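Local coordinates for gentamicin resistance protein (Enterococcus gallinarum, PDB 6CTZ) that probably inactivates gentamicin, kanamycin and related aminoglycosides by transferring a phosphate from a nucleotide to the drug's 2''-hydroxyl, so conferring resistance, at residues M176-P179 with V180-R183; C234-L237 with F238-V242; E248-L251 with D252-I255. The protein carries 2 engineered substitutions. One frame throughout, in Å; residues are numbered along the deposited sequence.

Contact 1: M176-P179 with V180-R183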
loop_
_atom_site.group_PDB
_atom_site.type_symbol
_atom_site.label_atom_id
_atom_site.label_comp_id
_atom_site.label_asym_id
_atom_site.label_seq_id
_atom_site.Cartn_x
_atom_site.Cartn_y
_atom_site.Cartn_z
ATOM N N MET A 176 -12.667 14.372 -11.594
ATOM C CA MET A 176 -12.976 13.854 -12.923
ATOM C C MET A 176 -12.946 14.934 -13.999
ATOM O O MET A 176 -12.604 14.638 -15.150
ATOM C CB MET A 176 -14.332 13.140 -12.918
ATOM C CG MET A 176 -14.349 11.843 -12.107
ATOM S SD MET A 176 -13.318 10.498 -12.755
ATOM C CE MET A 176 -13.847 10.443 -14.460
ATOM N N THR A 177 -13.289 16.178 -13.660
ATOM C CA THR A 177 -13.427 17.226 -14.668
ATOM C C THR A 177 -12.162 18.051 -14.886
ATOM O O THR A 177 -12.196 18.998 -15.679
ATOM C CB THR A 177 -14.593 18.165 -14.328
ATOM O OG1 THR A 177 -14.310 18.865 -13.112
ATOM C CG2 THR A 177 -15.888 17.385 -14.183
ATOM N N HIS A 178 -11.053 17.725 -14.230
ATOM C CA HIS A 178 -9.826 18.513 -14.363
ATOM C C HIS A 178 -8.708 17.682 -14.972
ATOM O O HIS A 178 -8.136 16.817 -14.279
ATOM C CB HIS A 178 -9.381 19.065 -13.010
ATOM C CG HIS A 178 -10.214 20.203 -12.519
ATOM N ND1 HIS A 178 -11.298 20.023 -11.688
ATOM C CD2 HIS A 178 -10.132 21.535 -12.749
ATOM C CE1 HIS A 178 -11.842 21.197 -11.417
ATOM N NE2 HIS A 178 -11.155 22.130 -12.051
ATOM N N PRO A 179 -8.352 17.911 -16.240
ATOM C CA PRO A 179 -7.216 17.182 -16.832
ATOM C C PRO A 179 -5.924 17.341 -16.059
ATOM O O PRO A 179 -5.055 16.462 -16.136
ATOM C CB PRO A 179 -7.109 17.784 -18.241
ATOM C CG PRO A 179 -8.486 18.260 -18.539
ATOM C CD PRO A 179 -9.049 18.749 -17.232
ATOM N N VAL A 180 -5.769 18.433 -15.307
ATOM C CA VAL A 180 -4.575 18.594 -14.484
ATOM C C VAL A 180 -4.438 17.439 -13.496
ATOM O O VAL A 180 -3.323 17.092 -13.088
ATOM C CB VAL A 180 -4.560 19.981 -13.805
ATOM C CG1 VAL A 180 -5.632 20.075 -12.731
ATOM C CG2 VAL A 180 -3.182 20.291 -13.239
ATOM N N TYR A 181 -5.552 16.807 -13.121
ATOM C CA TYR A 181 -5.529 15.649 -12.233
ATOM C C TYR A 181 -5.615 14.328 -12.978
ATOM O O TYR A 181 -4.985 13.357 -12.564
ATOM C CB TYR A 181 -6.686 15.702 -11.225
ATOM C CG TYR A 181 -6.727 16.951 -10.392
ATOM C CD1 TYR A 181 -5.561 17.534 -9.906
ATOM C CD2 TYR A 181 -7.941 17.559 -10.103
ATOM C CE1 TYR A 181 -5.607 18.697 -9.144
ATOM C CE2 TYR A 181 -7.997 18.714 -9.348
ATOM C CZ TYR A 181 -6.826 19.279 -8.875
ATOM O OH TYR A 181 -6.874 20.428 -8.122
ATOM N N THR A 182 -6.398 14.253 -14.058
ATOM C CA THR A 182 -6.709 12.961 -14.660
ATOM C C THR A 182 -5.682 12.494 -15.681
ATOM O O THR A 182 -5.610 11.288 -15.953
ATOM C CB THR A 182 -8.097 12.978 -15.312
ATOM O OG1 THR A 182 -8.117 13.942 -16.370
ATOM C CG2 THR A 182 -9.178 13.314 -14.293
ATOM N N ARG A 183 -4.891 13.398 -16.249
ATOM C CA ARG A 183 -3.878 13.018 -17.228
ATOM C C ARG A 183 -2.539 12.810 -16.528
ATOM O O ARG A 183 -2.125 13.633 -15.705
ATOM C CB ARG A 183 -3.758 14.078 -18.323
ATOM C CG ARG A 183 -5.037 14.261 -19.130
ATOM C CD ARG A 183 -4.826 15.163 -20.340
ATOM N NE ARG A 183 -3.817 14.619 -21.247
ATOM C CZ ARG A 183 -4.087 13.850 -22.297
ATOM N NH1 ARG A 183 -5.342 13.532 -22.592
ATOM N NH2 ARG A 183 -3.099 13.402 -23.059
HETATM O O HOH W 1 -10.479 15.333 -16.706
#
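His178 lays its CB against one corner of the Tyr181 ring, with CB 3.6 Å from Tyr181 CD2. The two side chains run side by side and point the same way. The rings sit obliquely, centroids of the His178 and Tyr181 rings 5.6 Å apart and planes at 56°. The polar end of His178 is turned to other company, since ND1 is hydrogen-bonded to Ser174 O in the preceding helix.

The backbone carbonyl of His178 is the main anchor. His178 O takes Tyr181 N at 2.8 Å, from above the carbonyl plane, and Thr182 N at 3.1 Å, in that plane. Two donors at different heights thus share one oxygen. His178 is the N-cap of the short helix 179-182. One residue further on, Pro179 O accepts from Arg183 N at 3.1 Å.

Thr182 OG1 sits between its own backbone N and carbonyl carbon (chi1 62°). From there it meets a water at 2.8 Å, and this water donates to Met176 O at 2.7 Å. The water therefore ties the last turn of one helix to the next. The methyl of Thr182, CG2, lies near both Met176 O and His178 O. On the outer side, Pro179 CB lies 4.1 Å from Arg183 CD.

This is the tight corner between helix 162-176 and helix 179-182, at the protein surface. Tyr181 reaches from it to Thr253, Arg256, Lys257 and Leu260 of helix 251-276. Met176 and Thr182 face helix 141-155, where both touch Lys142.

Contact 2: C234-L237 with F238-V242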
loop_
_atom_site.group_PDB
_atom_site.type_symbol
_atom_site.label_atom_id
_atom_site.label_comp_id
_atom_site.label_asym_id
_atom_site.label_seq_id
_atom_site.Cartn_x
_atom_site.Cartn_y
_atom_site.Cartn_z
ATOM N N CYS A 234 1.174 9.877 7.314
ATOM C CA CYS A 234 2.361 10.588 7.759
ATOM C C CYS A 234 2.158 12.090 7.868
ATOM O O CYS A 234 2.960 12.755 8.528
ATOM C CB CYS A 234 3.552 10.288 6.834
ATOM S SG CYS A 234 3.917 8.524 6.678
ATOM N N GLY A 235 1.115 12.633 7.252
ATOM C CA GLY A 235 0.799 14.039 7.396
ATOM C C GLY A 235 1.310 14.877 6.232
ATOM O O GLY A 235 2.217 14.492 5.491
ATOM N N GLU A 236 0.712 16.064 6.092
ATOM C CA GLU A 236 1.005 16.927 4.953
ATOM C C GLU A 236 2.431 17.460 4.986
ATOM O O GLU A 236 3.084 17.563 3.940
ATOM C CB GLU A 236 0.002 18.076 4.899
ATOM C CG GLU A 236 0.256 19.002 3.727
ATOM C CD GLU A 236 -0.806 20.071 3.552
ATOM O OE1 GLU A 236 -1.912 19.944 4.126
ATOM O OE2 GLU A 236 -0.524 21.043 2.826
ATOM N N LEU A 237 2.935 17.822 6.166
ATOM C CA LEU A 237 4.281 18.386 6.237
ATOM C C LEU A 237 5.321 17.387 5.745
ATOM O O LEU A 237 6.181 17.720 4.919
ATOM C CB LEU A 237 4.593 18.858 7.658
ATOM C CG LEU A 237 3.995 20.220 8.010
ATOM C CD1 LEU A 237 4.245 20.524 9.474
ATOM C CD2 LEU A 237 4.590 21.314 7.140
ATOM N N PHE A 238 5.233 16.141 6.218
ATOM C CA PHE A 238 6.170 15.120 5.765
ATOM C C PHE A 238 5.994 14.840 4.281
ATOM O O PHE A 238 6.980 14.695 3.543
ATOM C CB PHE A 238 5.984 13.837 6.571
ATOM C CG PHE A 238 6.905 12.739 6.149
ATOM C CD1 PHE A 238 8.214 12.707 6.610
ATOM C CD2 PHE A 238 6.479 11.756 5.270
ATOM C CE1 PHE A 238 9.072 11.705 6.217
ATOM C CE2 PHE A 238 7.341 10.753 4.875
ATOM C CZ PHE A 238 8.640 10.733 5.349
ATOM N N THR A 239 4.743 14.758 3.823
ATOM C CA THR A 239 4.491 14.492 2.414
ATOM C C THR A 239 5.113 15.570 1.537
ATOM O O THR A 239 5.721 15.265 0.502
ATOM C CB THR A 239 2.984 14.379 2.180
ATOM O OG1 THR A 239 2.473 13.277 2.937
ATOM C CG2 THR A 239 2.677 14.145 0.725
ATOM N N ARG A 240 4.988 16.837 1.947
ATOM C CA ARG A 240 5.584 17.927 1.180
ATOM C C ARG A 240 7.103 17.831 1.151
ATOM O O ARG A 240 7.725 18.234 0.163
ATOM C CB ARG A 240 5.131 19.270 1.752
ATOM C CG ARG A 240 3.715 19.644 1.363
ATOM C CD ARG A 240 3.255 20.909 2.090
ATOM N NE ARG A 240 1.967 21.397 1.599
ATOM C CZ ARG A 240 1.831 22.248 0.583
ATOM N NH1 ARG A 240 2.904 22.703 -0.053
ATOM N NH2 ARG A 240 0.621 22.625 0.194
ATOM N N GLN A 241 7.719 17.306 2.221
ATOM C CA GLN A 241 9.164 17.089 2.229
ATOM C C GLN A 241 9.570 16.041 1.199
ATOM O O GLN A 241 10.568 16.214 0.493
ATOM C CB GLN A 241 9.628 16.629 3.613
ATOM C CG GLN A 241 9.556 17.640 4.737
ATOM C CD GLN A 241 10.079 17.052 6.044
ATOM O OE1 GLN A 241 9.313 16.529 6.856
ATOM N NE2 GLN A 241 11.393 17.114 6.237
ATOM N N VAL A 242 8.822 14.938 1.118
ATOM C CA VAL A 242 9.090 13.929 0.091
ATOM C C VAL A 242 8.939 14.536 -1.298
ATOM O O VAL A 242 9.801 14.365 -2.169
ATOM C CB VAL A 242 8.179 12.702 0.281
ATOM C CG1 VAL A 242 8.460 11.683 -0.818
ATOM C CG2 VAL A 242 8.393 12.058 1.662
HETATM O O HOH W 2 3.670 15.403 8.569
HETATM O O HOH W 3 -2.165 22.696 0.590
#
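Thr239 is gripped twice by the carbonyl of Gly235, the N-cap residue of helix 236-246. Thr239 N reaches Gly235 O at 3.0 Å. Thr239 OG1 donates to the same oxygen at 2.8 Å, from 42° above the carbonyl plane. The hydroxyl is satisfied by the backbone of its own helix turn, and Thr239 is buried. Close by, Cys234 CB packs on Phe238 CD2 at 3.6 Å. The sulfur, Cys234 SG, lies obliquely 5.1 Å from the centroid of the Phe238 ring, a Cys sulfur-aromatic contact. Phe238 CG is anti to the backbone N (chi1 179°), which swings the ring to this buried side.

The other flank is more exposed, polar and watered. Glu236 and Arg240 stretch out side by side. They form a salt bridge: Arg240 NE donates to the anti lone pair of Glu236 OE2 at 2.8 Å, and OE2 lies near the guanidinium plane. The carboxylate and guanidinium are nearly coplanar, 26° apart. A second bond, from Arg240 NH2 to Glu236 OE2, is weak. A water bridges these two atoms, and NH2 also makes a salt bridge with Asp252 OD1. Another water joins Cys234 O to Phe238 N at the start of the helix.

The buried side faces Ala113 and Leu116 of helix 106-125 through Phe238. Thr239 lies against Leu230 and Leu231 of helix 228-234. Arg240 rests on Leu251 and Ile255 of helix 251-276.

Contact 3: E248-L251 with D252-I255. Engineered in segment 252-255: Leu254 (natural residue His).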
loop_
_atom_site.group_PDB
_atom_site.type_symbol
_atom_site.label_atom_id
_atom_site.label_comp_id
_atom_site.label_asym_id
_atom_site.label_seq_id
_atom_site.Cartn_x
_atom_site.Cartn_y
_atom_site.Cartn_z
ATOM N N GLU A 248 9.026 17.654 -7.306
ATOM C CA GLU A 248 7.690 17.972 -7.781
ATOM C C GLU A 248 7.538 19.484 -7.897
ATOM O O GLU A 248 8.211 20.256 -7.207
ATOM C CB GLU A 248 6.645 17.431 -6.809
ATOM C CG GLU A 248 6.715 15.928 -6.532
ATOM C CD GLU A 248 6.220 15.040 -7.665
ATOM O OE1 GLU A 248 5.908 15.532 -8.773
ATOM O OE2 GLU A 248 6.130 13.819 -7.428
ATOM N N VAL A 249 6.632 19.906 -8.768
ATOM C CA VAL A 249 6.331 21.323 -8.937
ATOM C C VAL A 249 4.904 21.589 -8.486
ATOM O O VAL A 249 4.043 20.709 -8.534
ATOM C CB VAL A 249 6.538 21.811 -10.383
ATOM C CG1 VAL A 249 7.975 21.589 -10.818
ATOM C CG2 VAL A 249 5.564 21.113 -11.316
ATOM N N ASP A 250 4.653 22.830 -8.072
ATOM C CA ASP A 250 3.326 23.305 -7.675
ATOM C C ASP A 250 2.687 22.355 -6.661
ATOM O O ASP A 250 1.699 21.664 -6.930
ATOM C CB ASP A 250 2.418 23.539 -8.885
ATOM C CG ASP A 250 1.094 24.184 -8.504
ATOM O OD1 ASP A 250 0.935 24.613 -7.338
ATOM O OD2 ASP A 250 0.206 24.248 -9.373
ATOM N N LEU A 251 3.290 22.351 -5.471
ATOM C CA LEU A 251 2.864 21.403 -4.447
ATOM C C LEU A 251 1.449 21.669 -3.953
ATOM O O LEU A 251 0.785 20.736 -3.498
ATOM C CB LEU A 251 3.833 21.369 -3.264
ATOM C CG LEU A 251 5.270 20.938 -3.538
ATOM C CD1 LEU A 251 5.952 20.474 -2.259
ATOM C CD2 LEU A 251 5.352 19.888 -4.612
ATOM N N ASP A 252 0.965 22.914 -4.009
ATOM C CA ASP A 252 -0.415 23.150 -3.591
ATOM C C ASP A 252 -1.394 22.386 -4.476
ATOM O O ASP A 252 -2.346 21.772 -3.980
ATOM C CB ASP A 252 -0.740 24.641 -3.616
ATOM C CG ASP A 252 -0.023 25.422 -2.532
ATOM O OD1 ASP A 252 0.318 24.851 -1.480
ATOM O OD2 ASP A 252 0.174 26.637 -2.726
ATOM N N THR A 253 -1.163 22.391 -5.791
ATOM C CA THR A 253 -2.030 21.629 -6.683
ATOM C C THR A 253 -1.845 20.129 -6.474
ATOM O O THR A 253 -2.827 19.377 -6.430
ATOM C CB THR A 253 -1.751 22.013 -8.135
ATOM O OG1 THR A 253 -2.003 23.412 -8.306
ATOM C CG2 THR A 253 -2.631 21.222 -9.087
ATOM N N LEU A 254 -0.595 19.677 -6.327
ATOM C CA LEU A 254 -0.346 18.254 -6.143
ATOM C C LEU A 254 -0.949 17.752 -4.834
ATOM O O LEU A 254 -1.520 16.653 -4.787
ATOM C CB LEU A 254 1.157 17.967 -6.218
ATOM C CG LEU A 254 1.568 16.501 -6.048
ATOM C CD1 LEU A 254 0.882 15.567 -7.041
ATOM C CD2 LEU A 254 3.075 16.394 -6.173
ATOM N N ILE A 255 -0.844 18.543 -3.758
ATOM C CA ILE A 255 -1.455 18.140 -2.493
ATOM C C ILE A 255 -2.968 18.051 -2.632
ATOM O O ILE A 255 -3.603 17.135 -2.097
ATOM C CB ILE A 255 -1.024 19.078 -1.348
ATOM C CG1 ILE A 255 0.417 18.791 -0.928
ATOM C CG2 ILE A 255 -1.989 18.994 -0.165
ATOM C CD1 ILE A 255 0.605 17.471 -0.161
HETATM O O HOH W 4 2.488 25.384 -4.594
#
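Asp250 and Thr253 slant across one another, their polar ends meeting at the first turn of helix 251-276. Thr253 OG1 donates to Asp250 OD2 at 2.6 Å. The hydroxyl comes from above the carboxylate, 44° out of its plane. The second carboxylate oxygen, Asp250 OD1, receives Thr253 N in a weak bond of 3.4 Å. One carboxylate thus takes both the backbone and the side chain of Thr253. Asp250 CG lies anti to the backbone N (chi1 -173°), and this carries the carboxylate forward over the start of the helix. Thr253 OG1 lies beside its own backbone N, facing the same group. A water donates to Asp250 OD1 and accepts from Asp252 N at 3.0 Å. The Thr253 NH, and the Asp252 NH through the water, would probably favour the negative charge of Asp250.

Glu248 and Leu254 meet differently, at about a right angle. Glu248 bends at chi2. Its CG, at 3.7 Å, and its carboxyl carbon then lie against Leu254 CD2. Leu254 is an engineered residue, His in the natural protein. The charged end of Glu248 is bound to Tyr227 OH through OE2.

The backbone bonds of the helix begin here. Leu254 N bonds to Asp250 O at 3.1 Å, in the carbonyl plane. Ile255 N reaches Leu251 O at 2.7 Å.

Positions 248 and 254 belong to a magnesium site seen for this protein; no ion is bound there in this model, where 254 is the engineered Leu254. The arrangement is an aspartate N-cap: a loop residue with left-handed backbone angles whose carboxylate accepts from the N-terminal turn of a long helix.

All three contacts are helix starts, each led by an N-cap residue. Contact 1 lies on the surface, while contacts 2 and 3 are partly buried. The caps differ: a histidine in contact 1, a glycine in contact 2, and in contact 3 an aspartate that alone accepts through its side chain. Contacts 2 and 3 begin successive helices, 236-246 and 251-276, and are joined by a salt bridge from Arg240 NH2 to Asp252 OD1. Contact 1 meets contact 3 through apolar packing, as Tyr181 CE1 lies 3.9 Å from Thr253 CG2. Contacts 1 and 2 do not touch; their nearest atoms are about 11 Å apart.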